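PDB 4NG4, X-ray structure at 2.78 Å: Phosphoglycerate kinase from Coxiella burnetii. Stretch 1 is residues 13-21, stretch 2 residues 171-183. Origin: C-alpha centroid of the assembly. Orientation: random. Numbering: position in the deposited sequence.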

ATOM      1  N   PRO A  13      -4.987  -2.278 -19.921  1.00 73.35           N
ATOM      2  CA  PRO A  13      -5.157  -3.563 -19.242  1.00 70.77           C
ATOM      3  C   PRO A  13      -6.626  -3.926 -19.049  1.00 68.85           C
ATOM      4  O   PRO A  13      -7.008  -5.061 -19.336  1.00 69.87           O
ATOM      5  CB  PRO A  13      -4.460  -3.361 -17.886  1.00 66.96           C
ATOM      6  CG  PRO A  13      -4.080  -1.902 -17.810  1.00 67.46           C
ATOM      7  CD  PRO A  13      -4.664  -1.188 -18.990  1.00 70.86           C
ATOM      8  N   PHE A  14      -7.429  -2.971 -18.574  1.00 66.56           N
ATOM      9  CA  PHE A  14      -8.852  -3.191 -18.305  1.00 64.62           C
ATOM     10  C   PHE A  14      -9.688  -1.944 -18.608  1.00 65.38           C
ATOM     11  O   PHE A  14      -9.147  -0.876 -18.893  1.00 66.98           O
ATOM     12  CB  PHE A  14      -9.060  -3.630 -16.850  1.00 59.78           C
ATOM     13  CG  PHE A  14      -8.314  -2.807 -15.852  1.00 57.19           C
ATOM     14  CD1 PHE A  14      -8.697  -1.502 -15.585  1.00 56.39           C
ATOM     15  CD2 PHE A  14      -7.233  -3.340 -15.162  1.00 56.33           C
ATOM     16  CE1 PHE A  14      -8.010  -0.737 -14.660  1.00 54.83           C
ATOM     17  CE2 PHE A  14      -6.544  -2.585 -14.226  1.00 54.42           C
ATOM     18  CZ  PHE A  14      -6.934  -1.281 -13.973  1.00 53.70           C
ATOM     19  N   LEU A  15     -11.010  -2.092 -18.524  1.00 64.79           N
ATOM     20  CA  LEU A  15     -11.950  -0.995 -18.784  1.00 65.70           C
ATOM     21  C   LEU A  15     -11.982   0.042 -17.662  1.00 62.35           C
ATOM     22  O   LEU A  15     -11.737  -0.274 -16.498  1.00 58.43           O
ATOM     23  CB  LEU A  15     -13.372  -1.529 -18.995  1.00 66.34           C
ATOM     24  CG  LEU A  15     -13.608  -2.374 -20.241  1.00 70.28           C
ATOM     25  CD1 LEU A  15     -14.984  -3.013 -20.204  1.00 69.72           C
ATOM     26  CD2 LEU A  15     -13.427  -1.538 -21.483  1.00 75.23           C
ATOM     27  N   SER A  16     -12.326   1.271 -18.043  1.00 64.42           N
ATOM     28  CA  SER A  16     -12.348   2.411 -17.142  1.00 62.52           C
ATOM     29  C   SER A  16     -13.718   3.090 -17.133  1.00 63.04           C
ATOM     30  O   SER A  16     -14.472   3.006 -18.108  1.00 66.30           O
ATOM     31  CB  SER A  16     -11.277   3.414 -17.567  1.00 65.25           C
ATOM     32  OG  SER A  16     -11.421   4.633 -16.854  1.00 65.63           O
ATOM     33  N   MET A  17     -14.016   3.774 -16.028  1.00 60.23           N
ATOM     34  CA  MET A  17     -15.259   4.535 -15.876  1.00 60.85           C
ATOM     35  C   MET A  17     -15.322   5.720 -16.856  1.00 65.44           C
ATOM     36  O   MET A  17     -16.394   6.085 -17.339  1.00 67.97           O
ATOM     37  CB  MET A  17     -15.379   5.023 -14.423  1.00 57.41           C
ATOM     38  CG  MET A  17     -16.609   5.868 -14.114  1.00 58.37           C
ATOM     39  SD  MET A  17     -17.032   5.892 -12.361  1.00 53.16           S
ATOM     40  CE  MET A  17     -17.573   7.597 -12.188  1.00 57.46           C
ATOM     41  N   SER A  18     -14.165   6.301 -17.153  1.00 66.93           N
ATOM     42  CA  SER A  18     -14.056   7.426 -18.080  1.00 71.77           C
ATOM     43  C   SER A  18     -14.463   7.077 -19.515  1.00 76.07           C
ATOM     44  O   SER A  18     -14.936   7.946 -20.260  1.00 80.07           O
ATOM     45  CB  SER A  18     -12.620   7.958 -18.081  1.00 72.71           C
ATOM     46  OG  SER A  18     -11.699   6.918 -18.351  1.00 71.46           O
ATOM     47  N   ASN A  19     -14.266   5.816 -19.895  1.00 75.34           N
ATOM     48  CA  ASN A  19     -14.550   5.358 -21.262  1.00 79.80           C
ATOM     49  C   ASN A  19     -15.949   4.760 -21.435  1.00 80.17           C
ATOM     50  O   ASN A  19     -16.303   4.317 -22.533  1.00 83.78           O
ATOM     51  CB  ASN A  19     -13.487   4.345 -21.713  1.00 80.03           C
ATOM     52  CG  ASN A  19     -12.193   5.013 -22.156  1.00 82.68           C
ATOM     53  OD1 ASN A  19     -12.149   5.689 -23.182  1.00 87.52           O
ATOM     54  ND2 ASN A  19     -11.132   4.814 -21.384  1.00 79.85           N
ATOM     55  N   LEU A  20     -16.739   4.754 -20.358  1.00 76.60           N
ATOM     56  CA  LEU A  20     -18.096   4.206 -20.395  1.00 77.00           C
ATOM     57  C   LEU A  20     -19.156   5.289 -20.201  1.00 78.62           C
ATOM     58  O   LEU A  20     -18.929   6.288 -19.513  1.00 77.36           O
ATOM     59  CB  LEU A  20     -18.257   3.129 -19.329  1.00 72.08           C
ATOM     60  CG  LEU A  20     -17.375   1.888 -19.506  1.00 70.93           C
ATOM     61  CD1 LEU A  20     -17.273   1.092 -18.177  1.00 66.42           C
ATOM     62  CD2 LEU A  20     -17.890   1.010 -20.655  1.00 73.95           C
ATOM     63  N   ASN A  21     -20.317   5.066 -20.810  1.00 81.78           N
ATOM     64  CA  ASN A  21     -21.425   6.008 -20.767  1.00 84.40           C
ATOM     65  C   ASN A  21     -22.385   5.692 -19.614  1.00 81.20           C
ATOM     66  O   ASN A  21     -23.026   4.637 -19.605  1.00 80.74           O
ATOM     67  CB  ASN A  21     -22.157   5.971 -22.105  1.00 90.55           C
ATOM     68  CG  ASN A  21     -23.558   6.502 -22.015  1.00 93.06           C
ATOM     69  OD1 ASN A  21     -23.792   7.712 -22.093  1.00 95.16           O
ATOM     70  ND2 ASN A  21     -24.510   5.590 -21.857  1.00 92.67           N
ATOM     71  N   LEU A 171     -21.570  -5.124 -16.878  1.00 64.85           N
ATOM     72  CA  LEU A 171     -20.459  -4.299 -17.330  1.00 64.70           C
ATOM     73  C   LEU A 171     -19.582  -3.989 -16.106  1.00 59.45           C
ATOM     74  O   LEU A 171     -20.082  -3.496 -15.096  1.00 56.79           O
ATOM     75  CB  LEU A 171     -21.031  -3.027 -17.975  1.00 67.40           C
ATOM     76  CG  LEU A 171     -20.452  -2.479 -19.288  1.00 71.63           C
ATOM     77  CD1 LEU A 171     -19.738  -3.544 -20.109  1.00 74.13           C
ATOM     78  CD2 LEU A 171     -21.548  -1.812 -20.130  1.00 75.44           C
ATOM     79  N   ALA A 172     -18.293  -4.319 -16.173  1.00 58.45           N
ATOM     80  CA  ALA A 172     -17.385  -4.104 -15.026  1.00 54.06           C
ATOM     81  C   ALA A 172     -16.134  -3.330 -15.438  1.00 54.31           C
ATOM     82  O   ALA A 172     -15.583  -3.555 -16.520  1.00 57.59           O
ATOM     83  CB  ALA A 172     -17.005  -5.432 -14.385  1.00 52.16           C
ATOM     84  N   CYS A 173     -15.700  -2.419 -14.571  1.00 51.42           N
ATOM     85  CA  CYS A 173     -14.567  -1.543 -14.859  1.00 52.20           C
ATOM     86  C   CYS A 173     -13.902  -1.048 -13.572  1.00 48.62           C
ATOM     87  O   CYS A 173     -14.351  -1.355 -12.464  1.00 45.29           O
ATOM     88  CB  CYS A 173     -15.042  -0.353 -15.680  1.00 55.16           C
ATOM     89  SG  CYS A 173     -16.218   0.644 -14.811  1.00 54.32           S
ATOM     90  N   ALA A 174     -12.825  -0.284 -13.735  1.00 49.54           N
ATOM     91  CA  ALA A 174     -12.139   0.340 -12.612  1.00 47.02           C
ATOM     92  C   ALA A 174     -12.445   1.838 -12.575  1.00 47.96           C
ATOM     93  O   ALA A 174     -12.624   2.464 -13.623  1.00 51.30           O
ATOM     94  CB  ALA A 174     -10.644   0.100 -12.718  1.00 47.66           C
ATOM     95  N   GLY A 175     -12.505   2.399 -11.370  1.00 45.37           N
ATOM     96  CA  GLY A 175     -12.680   3.834 -11.181  1.00 46.66           C
ATOM     97  C   GLY A 175     -11.346   4.549 -11.263  1.00 48.33           C
ATOM     98  O   GLY A 175     -10.306   3.896 -11.360  1.00 48.23           O
ATOM     99  N   PRO A 176     -11.358   5.898 -11.212  1.00 50.43           N
ATOM    100  CA  PRO A 176     -10.130   6.701 -11.334  1.00 52.71           C
ATOM    101  C   PRO A 176      -9.100   6.568 -10.187  1.00 50.65           C
ATOM    102  O   PRO A 176      -7.910   6.759 -10.417  1.00 52.35           O
ATOM    103  CB  PRO A 176     -10.652   8.140 -11.441  1.00 55.54           C
ATOM    104  CG  PRO A 176     -11.983   8.111 -10.844  1.00 53.60           C
ATOM    105  CD  PRO A 176     -12.551   6.750 -11.101  1.00 51.35           C
ATOM    106  N   LEU A 177      -9.527   6.239  -8.973  1.00 47.48           N
ATOM    107  CA  LEU A 177      -8.562   6.066  -7.878  1.00 45.98           C
ATOM    108  C   LEU A 177      -7.699   4.828  -8.093  1.00 44.83           C
ATOM    109  O   LEU A 177      -6.480   4.906  -8.030  1.00 46.13           O
ATOM    110  CB  LEU A 177      -9.256   6.012  -6.515  1.00 43.18           C
ATOM    111  CG  LEU A 177      -9.441   7.375  -5.856  1.00 45.03           C
ATOM    112  CD1 LEU A 177     -10.235   8.319  -6.757  1.00 48.80           C
ATOM    113  CD2 LEU A 177     -10.122   7.202  -4.512  1.00 43.15           C
ATOM    114  N   LEU A 178      -8.345   3.699  -8.372  1.00 42.93           N
ATOM    115  CA  LEU A 178      -7.649   2.459  -8.691  1.00 42.38           C
ATOM    116  C   LEU A 178      -6.789   2.722  -9.917  1.00 45.86           C
ATOM    117  O   LEU A 178      -5.697   2.155 -10.037  1.00 46.42           O
ATOM    118  CB  LEU A 178      -8.660   1.320  -8.908  1.00 40.71           C
ATOM    119  CG  LEU A 178      -8.163  -0.122  -9.023  1.00 39.99           C
ATOM    120  CD1 LEU A 178      -9.258  -1.065  -8.604  1.00 38.22           C
ATOM    121  CD2 LEU A 178      -7.687  -0.445 -10.449  1.00 43.67           C
ATOM    122  N   ILE A 179      -7.259   3.646 -10.771  1.00 52.76           N
ATOM    123  CA  ILE A 179      -6.486   4.089 -11.929  1.00 52.91           C
ATOM    124  C   ILE A 179      -5.229   4.864 -11.526  1.00 50.71           C
ATOM    125  O   ILE A 179      -4.147   4.578 -12.029  1.00 49.30           O
ATOM    126  CB  ILE A 179      -7.309   4.938 -12.918  1.00 56.01           C
ATOM    127  CG1 ILE A 179      -8.346   4.075 -13.638  1.00 58.60           C
ATOM    128  CG2 ILE A 179      -6.404   5.579 -13.950  1.00 56.07           C
ATOM    129  CD1 ILE A 179      -9.365   4.874 -14.430  1.00 60.97           C
ATOM    130  N   SER A 180      -5.358   5.843 -10.635  1.00 50.60           N
ATOM    131  CA  SER A 180      -4.188   6.599 -10.199  1.00 49.08           C
ATOM    132  C   SER A 180      -3.170   5.657  -9.586  1.00 46.28           C
ATOM    133  O   SER A 180      -1.999   5.654  -9.980  1.00 44.95           O
ATOM    134  CB  SER A 180      -4.566   7.686  -9.190  1.00 49.71           C
ATOM    135  OG  SER A 180      -5.602   8.507  -9.704  1.00 53.12           O
ATOM    136  N   GLU A 181      -3.633   4.845  -8.637  1.00 45.58           N
ATOM    137  CA  GLU A 181      -2.764   3.908  -7.937  1.00 43.03           C
ATOM    138  C   GLU A 181      -2.094   2.934  -8.908  1.00 42.43           C
ATOM    139  O   GLU A 181      -0.897   2.703  -8.811  1.00 41.11           O
ATOM    140  CB  GLU A 181      -3.527   3.147  -6.855  1.00 42.74           C
ATOM    141  CG  GLU A 181      -2.617   2.321  -5.928  1.00 40.47           C
ATOM    142  CD  GLU A 181      -2.309   2.978  -4.584  1.00 38.75           C
ATOM    143  OE1 GLU A 181      -2.842   4.061  -4.275  1.00 39.09           O
ATOM    144  OE2 GLU A 181      -1.537   2.383  -3.822  1.00 36.22           O
ATOM    145  N   VAL A 182      -2.841   2.361  -9.843  1.00 44.10           N
ATOM    146  CA  VAL A 182      -2.221   1.441 -10.792  1.00 43.98           C
ATOM    147  C   VAL A 182      -1.225   2.191 -11.680  1.00 43.96           C
ATOM    148  O   VAL A 182      -0.113   1.722 -11.895  1.00 42.48           O
ATOM    149  CB  VAL A 182      -3.240   0.676 -11.666  1.00 46.39           C
ATOM    150  CG1 VAL A 182      -3.972   1.617 -12.607  1.00 49.01           C
ATOM    151  CG2 VAL A 182      -2.539  -0.410 -12.461  1.00 45.87           C
ATOM    152  N   GLU A 183      -1.616   3.364 -12.171  1.00 45.83           N
ATOM    153  CA  GLU A 183      -0.737   4.164 -13.028  1.00 46.24           C
ATOM    154  C   GLU A 183       0.612   4.391 -12.356  1.00 43.71           C
ATOM    155  O   GLU A 183       1.647   4.148 -12.962  1.00 43.05           O
ATOM    156  CB  GLU A 183      -1.372   5.516 -13.376  1.00 48.45           C
ATOM    157  CG  GLU A 183      -2.253   5.491 -14.613  1.00 52.01           C
ATOM    158  CD  GLU A 183      -2.791   6.870 -14.980  1.00 55.42           C
ATOM    159  OE1 GLU A 183      -3.373   7.009 -16.086  1.00 57.39           O
ATOM    160  OE2 GLU A 183      -2.627   7.812 -14.166  1.00 55.86           O
TER

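A recurring device in protein architecture is the short backbone clasp: two segments far apart in sequence are fixed by a pair of main-chain hydrogen bonds, and side chains fill the space around them. Residues 13-21 and 171-183 of this phosphoglycerate kinase offer a compact example, with about 512 Å² of surface buried between them.

The clasp is centred on Ala174, at the end of a strand. Ala174 N donates to Leu15 O at 3.0 Å with an N-H...O angle of 167°, close to linear. Its carbonyl then receives a second bond, from Met17 N to Ala174 O, at 3.1 Å and a more bent 141°. One residue thus spends both its polar backbone groups on partners that flank Ser16, the pattern of a single beta bridge between Ser16 and Ala174. The CA atoms run in step, Leu15 with Cys173, Ser16 with Ala174 and Met17 with Gly175, so the two chains travel in the same direction. Ser16 CA also lies 3.5 Å from Ala174 O, a CA-H...O contact that supplements the amide bonds.

The pairing is a single bridge, and beyond it the two chains take different forms. After Ala174, Gly175 takes the N-cap position and the helix begins at Pro176; Ile179 N bonds back to Gly175 O at 3.1 Å. In the first stretch, weak bonds from Asn19 N to Ser16 O and from Leu20 N to Met17 O, both 3.3 Å, accompany a turn. Ser16 OG and Ser18 OG share a hydrogen bond of 2.7 Å across this turn, giving the Ser16 hydroxyl a polar partner even as its OG sits 3.2 Å from the methyl Ile179 CD1.

Apolar packing extends from the clasp in two directions. The CA-to-CB bond of Phe14 points toward the second stretch, and with chi1 in the p well its ring meets Ala174, Leu178 and Val182 obliquely. Phe14 CE1 lies 3.4 Å from Ala174 CB, and Phe14 CZ reaches Leu178 CD2 at 3.7 Å and, more loosely, Val182 CG1 at 4.4 Å. Leu178 and Val182 are four residues apart, about one helical turn, so a single ring can touch both as well as the strand end.

The other cluster gathers around Cys173, whose CA-to-CB bond points toward the first stretch. Leu15 CB packs 3.9 Å from Cys173 CB, while Leu20 CD1 approaches Cys173 SG at 3.6 Å. The turn brings Leu20 back to this site, where the polarizable sulfur makes a favourable van der Waals neighbour for its methyl group.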